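Local coordinates for bifunctional protein PutA (Bdellovibrio bacteriovorus, PDB 5UR2) that probably oxidises proline to glutamate in two steps, pairing a flavin-dependent proline dehydrogenase with an NAD-dependent glutamate semialdehyde dehydrogenase on one chain, at residues 593-597 with 643-649; 640-644 with 775-780; 819-825 with 855-859. All blocks are in the same frame, centred on the assembly; numbering follows the deposited sequence.

In the fold
All three contacts lie in the aldehyde dehydrogenase part of the chain. Contact 1 comes first, closing a loop of 45 residues that carries strand 623-638 and laying the start of helix 646-657 on helix 587-611. Contact 2 opens on the same turn, sharing Phe643 and Pro644, and spans 130 residues to join the loop after strand 623-638 to the loop that carries Cys780 before strand 783-789, so it ties the sheet of strand 623-638 to that of strand 783-789. Contact 3 follows in series, not nested: it brackets helix 825-841 and strand 843-847. Ser776 OG bonds Gly820 O, linking contacts 2 and 3 directly; contacts 1 and 3 do not touch.

Contact 1 of 3, residues 593-597 with 643-649; sequences DIGEA and FPLAILA
The first turn of helix 646-657 docks on helix 587-611 through Asp593, whose carboxylate receives two backbone N-H groups from the entry to that turn. Asp593 OD2 accepts from Leu645 N at 3.1 Å and from Ala646 N at 3.0 Å. Both bonds are bent, and both use the syn side of the oxygen, but the two donors approach from opposite faces of the carboxylate plane, Ala646 N the farther out of it at 35°. A chi1 of -156° swings the carboxylate away from its own backbone N and across to this helix start, whose positive end would be expected to favour the charged form. Gln579 NE2 is a further donor to OD2, and Lys585 makes a salt bridge with OD1. The latter oxygen lies tight against Phe643, 3.0 Å from its CA, while carboxylate and ring planes are only 19° apart; the same Lys585 makes a cation-pi contact with the ring. In the fold, helix 646-657 is the connection of a beta-alpha-beta crossover between the parallel strands 623-638 and 661-665, part of the Rossmann-like NAD-binding domain of aldehyde dehydrogenases. Beyond the carboxylate the helices meet mostly through apolar atoms. Ala597 CB sits 3.7 Å from Ala646 CA, and the two backbones come as near as 3.9 Å between these residues' CA atoms, an approach that their short side chains permit. Leu645 CD2 touches both Ala597 CB and Ile594 CD1, 3.6 Å from the latter. Toward the other flank, the extended chain of Glu596 runs alongside Ala646, its CB 3.7 Å from Ala646 CB.

Contact 2 of 3, residues 640-644 with 775-780; sequences PWNFP and FSGQKC
Trp641 brings the far corner of its indole up to Gln778 and Phe775. Its CH2 lies 3.4 Å from Gln778 OE1, with indole and amide planes inclined at 53°, and CZ3 presents the ring edge to Phe775 CE2 at 4.1 Å. Gln778 OE1 also receives a weak hydrogen bond from Val823 N, while its NE2 lies over one face of the Phe775 ring, near the rim. Next comes Asn642, the polar centre of the contact. Its CG is tucked between the backbone N and the carbonyl carbon (chi1 69°), which turns the amide toward the facing loop, and ND2 donates to Gln778 O at 3.0 Å in a nearly straight bond (165°). Gln778 is the centre of an inverse gamma turn, consistent with its carbonyl facing the amide. Asn642 ND2 also donates to a water, at 3.0 Å, that accepts from Cys780 N as well, at 2.9 Å. Asn642 O comes 3.4 Å from Phe775 CE2 and accepts from Lys585 NZ, which also makes a cation-pi contact with the Phe775 ring. Phe643 follows with its ring edge against the aliphatic part of Lys779, CZ to CD 3.9 Å; the two side chains run roughly at right angles, and the extended lysine carries NZ on to a salt bridge with Glu589. The side chain of Glu746, like Cys780 a predicted active-site residue, lies about 4 Å from that of Cys780. An asparagine amide and the backbone N-H of the cysteine converging on a single oxygen is the oxyanion hole of aldehyde dehydrogenases, and the shared water probably marks its place.

Contact 3 of 3, residues 819-825 with 855-859; sequences MGPVVDK and FFAPP
Phe855 is the main bump of this contact: its ring lies flat over the peptide link between Asp824 and Lys825, with Lys825 N 3.6 Å above the ring plane near the centre. Lys825 CB adds to the same wall, 3.7 Å from Phe855 CE1. Behind the ring, Val822 N donates to Phe855 O at 2.8 Å, the hydrogen bond that joins the two loops directly. The two Val822 methyls split: CG2 meets Phe855 CB and CG1 meets Ala857 CB. Pro821 and Phe856 lie side by side, and Pro821 CB makes a CH-pi contact over the ring face, 4.1 Å from the centroid of Phe856. Farther along, a water bridges the backbones, donating to Gly820 O and to Ala857 O. At the end the Met819 chain bends at its thioether (chi3 -75°), which lays CE 3.5 Å from Ala857 O; its SD lies 3.8 Å from Pro859 CB. Asp824 is the N-cap of helix 825-841, its OD1 accepting from Ala827 N. On that helix Val822 packs against Tyr828 and Ile831, Phe855 against Tyr828, and Ala857 against Leu832, while Phe773 of helix 761-773 touches both Met819 and Pro859, the residue just ahead of strand 860-863.

Contact 1 of 3, residues 593-597 with 643-649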
# COMPACT_ATOMS: atom_id res chain seq x y z
N ASP B 593 5.98 14.91 23.46
CA ASP B 593 6.76 15.32 22.29
C ASP B 593 7.92 14.36 22.03
O ASP B 593 8.16 13.97 20.88
CB ASP B 593 7.29 16.75 22.46
CG ASP B 593 7.60 17.43 21.11
OD1 ASP B 593 6.67 18.01 20.53
OD2 ASP B 593 8.74 17.34 20.60
N ILE B 594 8.64 13.97 23.08
CA ILE B 594 9.72 13.01 22.92
C ILE B 594 9.18 11.67 22.42
O ILE B 594 9.77 11.02 21.54
CB ILE B 594 10.51 12.83 24.23
CG1 ILE B 594 10.85 14.19 24.86
CG2 ILE B 594 11.74 12.01 23.99
CD1 ILE B 594 11.50 15.18 23.92
N GLY B 595 8.05 11.23 22.99
CA GLY B 595 7.47 9.96 22.55
C GLY B 595 7.10 9.98 21.08
O GLY B 595 7.35 9.01 20.35
N GLU B 596 6.49 11.07 20.63
CA GLU B 596 6.14 11.19 19.22
C GLU B 596 7.39 11.17 18.34
O GLU B 596 7.40 10.53 17.28
CB GLU B 596 5.31 12.46 18.99
CG GLU B 596 4.71 12.59 17.57
CD GLU B 596 3.86 13.85 17.37
OE1 GLU B 596 3.99 14.50 16.33
OE2 GLU B 596 3.04 14.19 18.24
N ALA B 597 8.48 11.83 18.78
CA ALA B 597 9.71 11.84 17.99
C ALA B 597 10.28 10.44 17.86
O ALA B 597 10.69 10.03 16.77
CB ALA B 597 10.77 12.77 18.61
N PHE B 643 5.83 21.69 18.28
CA PHE B 643 6.25 20.33 18.62
C PHE B 643 7.73 20.26 18.24
O PHE B 643 8.08 19.69 17.20
CB PHE B 643 5.42 19.26 17.93
CG PHE B 643 4.03 19.13 18.48
CD1 PHE B 643 3.02 19.99 18.05
CD2 PHE B 643 3.73 18.17 19.43
CE1 PHE B 643 1.73 19.89 18.57
CE2 PHE B 643 2.44 18.06 19.96
CZ PHE B 643 1.44 18.94 19.52
N PRO B 644 8.61 20.82 19.07
CA PRO B 644 9.93 21.23 18.58
C PRO B 644 10.88 20.08 18.28
O PRO B 644 11.80 20.28 17.47
CB PRO B 644 10.46 22.13 19.71
CG PRO B 644 9.73 21.67 20.94
CD PRO B 644 8.37 21.21 20.48
N LEU B 645 10.71 18.90 18.87
CA LEU B 645 11.52 17.75 18.47
C LEU B 645 10.77 16.81 17.53
O LEU B 645 11.34 16.35 16.54
CB LEU B 645 12.01 16.95 19.69
CG LEU B 645 13.01 15.79 19.49
CD1 LEU B 645 14.39 16.33 19.05
CD2 LEU B 645 13.13 14.89 20.71
N ALA B 646 9.49 16.55 17.83
CA ALA B 646 8.75 15.48 17.15
C ALA B 646 8.56 15.79 15.66
O ALA B 646 8.91 14.97 14.81
CB ALA B 646 7.41 15.25 17.85
N ILE B 647 7.98 16.95 15.33
CA ILE B 647 7.67 17.23 13.93
C ILE B 647 8.96 17.35 13.12
O ILE B 647 9.11 16.72 12.06
CB ILE B 647 6.79 18.48 13.82
CG1 ILE B 647 5.38 18.15 14.37
CG2 ILE B 647 6.74 18.95 12.36
CD1 ILE B 647 4.34 19.29 14.28
N LEU B 648 9.92 18.12 13.63
CA LEU B 648 11.24 18.21 13.01
C LEU B 648 11.86 16.82 12.82
O LEU B 648 12.34 16.50 11.73
CB LEU B 648 12.14 19.10 13.88
CG LEU B 648 13.61 19.19 13.46
CD1 LEU B 648 13.75 19.82 12.08
CD2 LEU B 648 14.44 19.91 14.51
N ALA B 649 11.84 15.98 13.86
CA ALA B 649 12.44 14.64 13.72
C ALA B 649 11.71 13.78 12.69
O ALA B 649 12.34 13.04 11.92
CB ALA B 649 12.48 13.93 15.06

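Contact 2 of 3, residues 640-644 with 775-780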
# COMPACT_ATOMS: atom_id res chain seq x y z
N PRO B 640 8.37 23.68 12.57
CA PRO B 640 7.79 24.66 13.50
C PRO B 640 8.38 24.54 14.90
O PRO B 640 9.26 23.70 15.14
CB PRO B 640 6.30 24.31 13.49
CG PRO B 640 6.33 22.81 13.37
CD PRO B 640 7.53 22.48 12.44
N TRP B 641 7.93 25.40 15.82
CA TRP B 641 8.40 25.39 17.20
C TRP B 641 7.46 24.68 18.16
O TRP B 641 7.87 24.38 19.29
CB TRP B 641 8.63 26.83 17.70
CG TRP B 641 7.48 27.73 17.38
CD1 TRP B 641 7.36 28.58 16.30
CD2 TRP B 641 6.25 27.84 18.11
NE1 TRP B 641 6.14 29.23 16.34
CE2 TRP B 641 5.44 28.78 17.43
CE3 TRP B 641 5.75 27.23 19.27
CZ2 TRP B 641 4.16 29.13 17.88
CZ3 TRP B 641 4.49 27.58 19.72
CH2 TRP B 641 3.70 28.51 19.02
N ASN B 642 6.20 24.43 17.79
CA ASN B 642 5.23 24.01 18.80
C ASN B 642 5.34 22.54 19.17
O ASN B 642 4.93 22.15 20.28
CB ASN B 642 3.80 24.35 18.37
CG ASN B 642 3.32 23.52 17.21
OD1 ASN B 642 4.10 23.13 16.34
ND2 ASN B 642 2.02 23.28 17.17
N PHE B 643 5.83 21.69 18.28
CA PHE B 643 6.25 20.33 18.62
C PHE B 643 7.73 20.26 18.24
O PHE B 643 8.08 19.69 17.20
CB PHE B 643 5.42 19.26 17.93
CG PHE B 643 4.03 19.13 18.48
CD1 PHE B 643 3.02 19.99 18.05
CD2 PHE B 643 3.73 18.17 19.43
CE1 PHE B 643 1.73 19.89 18.57
CE2 PHE B 643 2.44 18.06 19.96
CZ PHE B 643 1.44 18.94 19.52
N PRO B 644 8.61 20.82 19.07
CA PRO B 644 9.93 21.23 18.58
C PRO B 644 10.88 20.08 18.28
O PRO B 644 11.80 20.28 17.47
CB PRO B 644 10.46 22.13 19.71
CG PRO B 644 9.73 21.67 20.94
CD PRO B 644 8.37 21.21 20.48
N PHE B 775 -1.27 23.03 25.88
CA PHE B 775 -0.17 23.88 25.39
C PHE B 775 -0.70 25.25 24.99
O PHE B 775 -0.27 25.84 23.99
CB PHE B 775 0.60 23.21 24.24
CG PHE B 775 1.93 23.86 23.95
CD1 PHE B 775 2.68 24.43 24.99
CD2 PHE B 775 2.43 23.93 22.65
CE1 PHE B 775 3.91 25.07 24.73
CE2 PHE B 775 3.65 24.56 22.38
CZ PHE B 775 4.39 25.13 23.42
N SER B 776 -1.65 25.76 25.78
CA SER B 776 -2.21 27.09 25.61
C SER B 776 -2.76 27.28 24.20
O SER B 776 -2.64 28.35 23.61
CB SER B 776 -1.17 28.16 25.94
OG SER B 776 -0.66 27.96 27.26
N GLY B 777 -3.33 26.21 23.65
CA GLY B 777 -3.96 26.28 22.35
C GLY B 777 -3.00 26.41 21.19
O GLY B 777 -3.46 26.62 20.06
N GLN B 778 -1.70 26.26 21.42
CA GLN B 778 -0.70 26.44 20.37
C GLN B 778 -0.46 25.13 19.60
O GLN B 778 0.65 24.60 19.53
CB GLN B 778 0.61 26.97 20.96
CG GLN B 778 0.47 28.29 21.78
CD GLN B 778 1.82 28.77 22.34
OE1 GLN B 778 2.37 29.78 21.87
NE2 GLN B 778 2.35 28.05 23.32
N LYS B 779 -1.54 24.61 19.01
CA LYS B 779 -1.49 23.40 18.20
C LYS B 779 -2.31 23.62 16.95
O LYS B 779 -3.32 24.33 16.99
CB LYS B 779 -2.01 22.17 18.95
CG LYS B 779 -1.35 21.92 20.30
CD LYS B 779 -1.81 20.60 20.95
CE LYS B 779 -1.16 20.47 22.36
NZ LYS B 779 -1.49 19.20 23.06
N CYS B 780 -1.86 23.04 15.84
CA CYS B 780 -2.67 23.11 14.63
C CYS B 780 -3.97 22.34 14.79
O CYS B 780 -4.93 22.62 14.07
CB CYS B 780 -1.89 22.57 13.42
SG CYS B 780 -0.46 23.58 12.86
O HOH W 1 0.51 21.48 15.26

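Contact 3 of 3, residues 819-825 with 855-859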
# COMPACT_ATOMS: atom_id res chain seq x y z
N MET B 819 -1.57 25.07 31.92
CA MET B 819 -0.97 25.76 30.79
C MET B 819 0.16 26.66 31.27
O MET B 819 0.16 27.14 32.41
CB MET B 819 -2.01 26.54 29.98
CG MET B 819 -3.03 27.30 30.77
SD MET B 819 -4.30 28.04 29.70
CE MET B 819 -3.40 29.42 29.00
N GLY B 820 1.14 26.85 30.39
CA GLY B 820 2.20 27.81 30.59
C GLY B 820 2.05 28.99 29.65
O GLY B 820 0.94 29.32 29.24
N PRO B 821 3.16 29.61 29.26
CA PRO B 821 3.10 30.80 28.41
C PRO B 821 2.99 30.45 26.93
O PRO B 821 3.20 29.31 26.53
CB PRO B 821 4.43 31.50 28.72
CG PRO B 821 5.39 30.31 28.89
CD PRO B 821 4.54 29.21 29.58
N VAL B 822 2.67 31.46 26.11
CA VAL B 822 2.77 31.28 24.66
C VAL B 822 4.21 31.56 24.25
O VAL B 822 5.04 31.94 25.08
CB VAL B 822 1.78 32.16 23.87
CG1 VAL B 822 0.33 31.71 24.11
CG2 VAL B 822 1.98 33.65 24.19
N VAL B 823 4.53 31.38 22.96
CA VAL B 823 5.91 31.09 22.57
C VAL B 823 6.82 32.32 22.69
O VAL B 823 7.94 32.21 23.18
CB VAL B 823 5.94 30.49 21.15
CG1 VAL B 823 5.49 31.50 20.11
CG2 VAL B 823 7.34 30.03 20.83
N ASP B 824 6.36 33.50 22.27
CA ASP B 824 7.23 34.68 22.25
C ASP B 824 6.39 35.96 22.33
O ASP B 824 5.16 35.92 22.33
CB ASP B 824 8.17 34.69 21.02
CG ASP B 824 7.41 34.72 19.67
OD1 ASP B 824 6.19 35.01 19.63
OD2 ASP B 824 8.07 34.45 18.63
N LYS B 825 7.08 37.10 22.40
CA LYS B 825 6.40 38.37 22.64
C LYS B 825 5.47 38.74 21.48
O LYS B 825 4.38 39.28 21.69
CB LYS B 825 7.42 39.47 22.92
CG LYS B 825 6.78 40.78 23.42
CD LYS B 825 7.82 41.80 23.78
CE LYS B 825 7.17 43.09 24.29
NZ LYS B 825 6.13 43.66 23.37
N PHE B 855 5.27 35.22 29.02
CA PHE B 855 4.26 35.46 27.98
C PHE B 855 2.97 34.69 28.29
O PHE B 855 2.47 33.88 27.50
CB PHE B 855 4.82 35.10 26.61
CG PHE B 855 6.12 35.78 26.29
CD1 PHE B 855 6.26 37.14 26.48
CD2 PHE B 855 7.21 35.07 25.82
CE1 PHE B 855 7.47 37.80 26.21
CE2 PHE B 855 8.42 35.71 25.54
CZ PHE B 855 8.54 37.08 25.74
N PHE B 856 2.41 34.98 29.46
CA PHE B 856 1.25 34.25 29.95
C PHE B 856 0.00 34.91 29.39
O PHE B 856 -0.47 35.92 29.93
CB PHE B 856 1.26 34.20 31.48
CG PHE B 856 2.45 33.46 32.04
CD1 PHE B 856 2.48 32.07 32.07
CD2 PHE B 856 3.57 34.16 32.47
CE1 PHE B 856 3.58 31.40 32.55
CE2 PHE B 856 4.68 33.49 32.96
CZ PHE B 856 4.68 32.10 33.00
N ALA B 857 -0.50 34.38 28.29
CA ALA B 857 -1.79 34.83 27.78
C ALA B 857 -2.92 34.08 28.51
O ALA B 857 -2.77 32.90 28.81
CB ALA B 857 -1.89 34.62 26.26
N PRO B 858 -4.03 34.74 28.82
CA PRO B 858 -5.07 34.11 29.65
C PRO B 858 -5.96 33.20 28.84
O PRO B 858 -6.29 33.50 27.68
CB PRO B 858 -5.86 35.31 30.18
CG PRO B 858 -5.75 36.33 29.07
CD PRO B 858 -4.36 36.14 28.48
N PRO B 859 -6.41 32.09 29.41
CA PRO B 859 -7.44 31.29 28.74
C PRO B 859 -8.74 32.09 28.73
O PRO B 859 -9.19 32.57 29.77
CB PRO B 859 -7.55 30.04 29.62
CG PRO B 859 -7.17 30.53 31.00
CD PRO B 859 -6.11 31.59 30.77
O HOH W 2 -0.39 31.43 28.05